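Local atomic coordinates of kinetochore protein Mis16 (Schizosaccharomyces japonicus, PDB entry 4XYH), a protein that binds histone H4 and, independently, the CENP-A-specific chaperone Scm3, and so probably helps to place CENP-A at centromeres as a WD-repeat histone-binding protein. Residues I340-S345 with V350-L355; K213-S216 with S222-V225. All blocks are in the same frame, centred on the assembly; numbering follows the deposited sequence.

Contact 1. Residues I340-S345 with V350-L355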
loop_
_atom_site.group_PDB
_atom_site.type_symbol
_atom_site.label_atom_id
_atom_site.label_comp_id
_atom_site.label_asym_id
_atom_site.label_seq_id
_atom_site.Cartn_x
_atom_site.Cartn_y
_atom_site.Cartn_z
ATOM N N ILE A 340 -12.399 -5.024 9.647
ATOM C CA ILE A 340 -11.965 -3.647 9.497
ATOM C C ILE A 340 -11.003 -3.501 8.321
ATOM O O ILE A 340 -10.012 -4.234 8.229
ATOM C CB ILE A 340 -11.271 -3.145 10.780
ATOM C CG1 ILE A 340 -12.197 -3.285 12.004
ATOM C CG2 ILE A 340 -10.757 -1.725 10.601
ATOM C CD1 ILE A 340 -13.398 -2.361 12.022
ATOM N N LEU A 341 -11.301 -2.571 7.420
ATOM C CA LEU A 341 -10.361 -2.205 6.359
ATOM C C LEU A 341 -10.326 -0.689 6.145
ATOM O O LEU A 341 -11.219 0.041 6.571
ATOM C CB LEU A 341 -10.697 -2.913 5.041
ATOM C CG LEU A 341 -11.819 -2.364 4.166
ATOM C CD1 LEU A 341 -11.791 -2.976 2.770
ATOM C CD2 LEU A 341 -13.137 -2.673 4.828
ATOM N N VAL A 342 -9.261 -0.229 5.506
ATOM C CA VAL A 342 -9.039 1.182 5.294
ATOM C C VAL A 342 -8.825 1.422 3.792
ATOM O O VAL A 342 -8.246 0.577 3.099
ATOM C CB VAL A 342 -7.829 1.688 6.133
ATOM C CG1 VAL A 342 -6.494 1.139 5.607
ATOM C CG2 VAL A 342 -7.798 3.166 6.133
ATOM N N THR A 343 -9.331 2.547 3.290
ATOM C CA THR A 343 -9.179 2.910 1.890
ATOM C C THR A 343 -8.752 4.374 1.771
ATOM O O THR A 343 -8.915 5.157 2.708
ATOM C CB THR A 343 -10.489 2.698 1.085
ATOM O OG1 THR A 343 -11.519 3.560 1.590
ATOM C CG2 THR A 343 -10.958 1.257 1.181
ATOM N N SER A 344 -8.209 4.732 0.611
ATOM C CA SER A 344 -7.703 6.076 0.367
ATOM C C SER A 344 -8.110 6.485 -1.034
ATOM O O SER A 344 -8.242 5.640 -1.925
ATOM C CB SER A 344 -6.182 6.146 0.510
ATOM O OG SER A 344 -5.531 5.798 -0.711
ATOM N N SER A 345 -8.275 7.781 -1.234
ATOM C CA SER A 345 -8.850 8.255 -2.471
ATOM C C SER A 345 -8.254 9.582 -2.932
ATOM O O SER A 345 -7.622 10.311 -2.164
ATOM C CB SER A 345 -10.368 8.381 -2.306
ATOM O OG SER A 345 -10.965 9.007 -3.421
ATOM N N VAL A 350 -9.198 9.451 3.878
ATOM C CA VAL A 350 -8.949 8.052 4.226
ATOM C C VAL A 350 -10.155 7.532 5.018
ATOM O O VAL A 350 -10.467 8.033 6.088
ATOM C CB VAL A 350 -7.653 7.883 5.037
ATOM C CG1 VAL A 350 -7.437 6.426 5.383
ATOM C CG2 VAL A 350 -6.448 8.397 4.240
ATOM N N CYS A 351 -10.851 6.545 4.480
ATOM C CA CYS A 351 -12.011 5.991 5.167
ATOM C C CYS A 351 -11.687 4.664 5.846
ATOM O O CYS A 351 -11.017 3.807 5.273
ATOM C CB CYS A 351 -13.174 5.808 4.189
ATOM S SG CYS A 351 -13.873 7.387 3.562
ATOM N N VAL A 352 -12.157 4.509 7.078
ATOM C CA VAL A 352 -12.058 3.237 7.779
ATOM C C VAL A 352 -13.443 2.598 7.782
ATOM O O VAL A 352 -14.423 3.256 8.146
ATOM C CB VAL A 352 -11.553 3.410 9.225
ATOM C CG1 VAL A 352 -11.347 2.047 9.886
ATOM C CG2 VAL A 352 -10.279 4.249 9.249
ATOM N N TRP A 353 -13.525 1.335 7.362
ATOM C CA TRP A 353 -14.801 0.639 7.235
ATOM C C TRP A 353 -14.917 -0.517 8.214
ATOM O O TRP A 353 -13.928 -1.186 8.518
ATOM C CB TRP A 353 -14.989 0.100 5.824
ATOM C CG TRP A 353 -14.757 1.094 4.729
ATOM C CD1 TRP A 353 -13.565 1.397 4.139
ATOM C CD2 TRP A 353 -15.746 1.893 4.066
ATOM N NE1 TRP A 353 -13.749 2.337 3.161
ATOM C CE2 TRP A 353 -15.078 2.658 3.091
ATOM C CE3 TRP A 353 -17.134 2.033 4.199
ATOM C CZ2 TRP A 353 -15.746 3.562 2.255
ATOM C CZ3 TRP A 353 -17.799 2.935 3.368
ATOM C CH2 TRP A 353 -17.101 3.686 2.411
ATOM N N ASP A 354 -16.136 -0.757 8.688
ATOM C CA ASP A 354 -16.440 -1.864 9.588
ATOM C C ASP A 354 -17.505 -2.761 8.946
ATOM O O ASP A 354 -18.694 -2.469 9.008
ATOM C CB ASP A 354 -16.917 -1.322 10.939
ATOM C CG ASP A 354 -17.209 -2.419 11.967
ATOM O OD1 ASP A 354 -17.395 -3.597 11.601
ATOM O OD2 ASP A 354 -17.278 -2.082 13.167
ATOM N N LEU A 355 -17.077 -3.866 8.348
ATOM C CA LEU A 355 -18.005 -4.721 7.618
ATOM C C LEU A 355 -19.093 -5.351 8.495
ATOM O O LEU A 355 -20.096 -5.852 7.981
ATOM C CB LEU A 355 -17.246 -5.824 6.895
ATOM C CG LEU A 355 -16.158 -5.343 5.931
ATOM C CD1 LEU A 355 -15.673 -6.501 5.073
ATOM C CD2 LEU A 355 -16.641 -4.180 5.078
#
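Thr343 meets the indole edge of Trp353 across an antiparallel beta hairpin, the central pair of strands in one blade of the WD-repeat beta-propeller. The antiparallel strand axes come within 4.7 Å, and four backbone hydrogen bonds join Leu341 to Trp353 and Thr343 to Cys351; the straightest, Trp353 N to Leu341 O, has an N-H...O angle of 175°.

Each face of the hairpin has its own relief. On that of Ile340, Val342, Val350 and Val352, the Val342 CG2 methyl is one bump. It reaches Val350 CG1 at 3.4 Å, closer than methyl groups normally approach, and has Val352 CG2 as a more distant neighbour. Ile340 spreads its two branches, CG2 against Val352 CG1 and CD1 against the carboxylate carbon of Asp354. Strand 385-390 of the next sheet packs on this face, with Trp390 on Ile340 and Val342 and Leu388 on Val350.

On the other face, Leu341 CD2 fits into the notch between Trp353 CB, 3.5 Å away, and Leu355 CD2 at 3.8 Å. Trp353 chi1 (-50°) sets the indole beside its own backbone N, with its NE1 edge turned to Thr343. That hydroxyl, also hydrogen-bonded to His324 NE2, accepts the indole N-H: Trp353 NE1 to Thr343 OG1 is 3.0 Å, with OG1 only 3° out of the ring plane.

Contact 2. Residues K213-S216 with S222-V225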
loop_
_atom_site.group_PDB
_atom_site.type_symbol
_atom_site.label_atom_id
_atom_site.label_comp_id
_atom_site.label_asym_id
_atom_site.label_seq_id
_atom_site.Cartn_x
_atom_site.Cartn_y
_atom_site.Cartn_z
ATOM N N LYS A 213 15.966 -16.370 -3.150
ATOM C CA LYS A 213 16.451 -17.355 -2.175
ATOM C C LYS A 213 17.829 -17.909 -2.554
ATOM O O LYS A 213 18.016 -18.424 -3.657
ATOM C CB LYS A 213 15.457 -18.514 -2.041
ATOM C CG LYS A 213 15.833 -19.534 -0.968
ATOM C CD LYS A 213 14.617 -20.365 -0.526
ATOM C CE LYS A 213 14.822 -21.026 0.850
ATOM N NZ LYS A 213 15.061 -20.043 1.961
ATOM N N GLY A 214 18.796 -17.778 -1.651
ATOM C CA GLY A 214 20.111 -18.351 -1.883
ATOM C C GLY A 214 21.084 -17.519 -2.706
ATOM O O GLY A 214 22.268 -17.850 -2.777
ATOM N N LYS A 215 20.614 -16.448 -3.332
ATOM C CA LYS A 215 21.521 -15.587 -4.089
ATOM C C LYS A 215 22.335 -14.708 -3.133
ATOM O O LYS A 215 21.763 -13.951 -2.363
ATOM C CB LYS A 215 20.747 -14.724 -5.093
ATOM C CG LYS A 215 19.815 -15.524 -6.013
ATOM C CD LYS A 215 19.750 -14.932 -7.416
ATOM C CE LYS A 215 18.584 -15.485 -8.215
ATOM N NZ LYS A 215 18.537 -16.968 -8.203
ATOM N N SER A 216 23.662 -14.825 -3.172
ATOM C CA SER A 216 24.527 -14.085 -2.245
ATOM C C SER A 216 24.527 -12.607 -2.576
ATOM O O SER A 216 24.763 -12.219 -3.730
ATOM C CB SER A 216 25.969 -14.601 -2.277
ATOM O OG SER A 216 26.036 -15.975 -1.948
ATOM N N SER A 222 26.285 -5.110 -7.381
ATOM C CA SER A 222 24.919 -5.600 -7.538
ATOM C C SER A 222 24.890 -6.791 -8.486
ATOM O O SER A 222 25.596 -6.797 -9.485
ATOM C CB SER A 222 24.008 -4.497 -8.073
ATOM O OG SER A 222 22.700 -5.003 -8.293
ATOM N N ILE A 223 24.077 -7.797 -8.191
ATOM C CA ILE A 223 23.865 -8.869 -9.162
ATOM C C ILE A 223 22.595 -8.628 -9.983
ATOM O O ILE A 223 21.649 -8.002 -9.505
ATOM C CB ILE A 223 23.778 -10.252 -8.487
ATOM C CG1 ILE A 223 22.567 -10.331 -7.568
ATOM C CG2 ILE A 223 25.047 -10.548 -7.689
ATOM C CD1 ILE A 223 22.391 -11.700 -6.913
ATOM N N ASP A 224 22.592 -9.115 -11.225
ATOM C CA ASP A 224 21.392 -9.115 -12.064
ATOM C C ASP A 224 20.557 -10.379 -11.840
ATOM O O ASP A 224 21.091 -11.469 -11.650
ATOM C CB ASP A 224 21.768 -8.990 -13.535
ATOM C CG ASP A 224 22.323 -7.627 -13.874
ATOM O OD1 ASP A 224 21.824 -6.626 -13.314
ATOM O OD2 ASP A 224 23.266 -7.552 -14.690
ATOM N N VAL A 225 19.240 -10.215 -11.824
ATOM C CA VAL A 225 18.341 -11.335 -11.608
ATOM C C VAL A 225 17.300 -11.352 -12.716
ATOM O O VAL A 225 16.772 -10.304 -13.102
ATOM C CB VAL A 225 17.649 -11.262 -10.224
ATOM C CG1 VAL A 225 16.660 -12.409 -10.046
ATOM C CG2 VAL A 225 18.681 -11.289 -9.126
#
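Lys215 lies with its aliphatic chain against two branched side chains of strand 223-225, Ile223 near its root and Val225 farther along. All three CB atoms point across the gap, yet the backbones stay well apart: the nearest CA pair, Ser216 and Ile223, is separated by 8.7 Å. The contact therefore belongs almost wholly to side chains, and it buries a modest 152 Å².

Ile223 reaches across to the loop with an extended arm. Its chi2 of 178° stretches CD1 out to within 3.9 Å of Lys215 CB, and the same methyl comes to 4.0 Å from the carbonyl O of Ser216. The lysine chain bends at chi2 (-145°) and runs obliquely over Val225, whose two methyls take successive carbons: CG2 is 4.2 Å from Lys215 CD, and CG1 is 4.1 Å from Lys215 CE. These are loose apolar contacts at a partly exposed site.

Residues 213-216 lie in the loop leading from strand 207-211 on to strand 223-225, in the neighbouring sheet. Before regaining its propeller blade (229-231), the chain adds strand 223-225, with Asp224 salt-bridged to Arg179, to the edge of sheet 136-178, parallel to strand 176-178 through backbone bonds of Ile223 and Val225.

Contact 2 comes first along the chain, and both its segments precede those of contact 1. Their centres are 38 Å apart on opposite sides of the chain's centre, and their nearest atoms about 30 Å apart, so neither touches the other. They share no sheet: contact 1 pairs the two inner strands of the antiparallel sheet spanning 328-378, whereas contact 2 sets a loop following strand 207-211 against strand 223-225, at the margin of another sheet. Their depths differ too, with centres 13 Å and 26 Å from that of the chain. They sample two depths of the propeller: the buried interior of a blade, and a peripheral connection through which the chain links two neighbouring sheets.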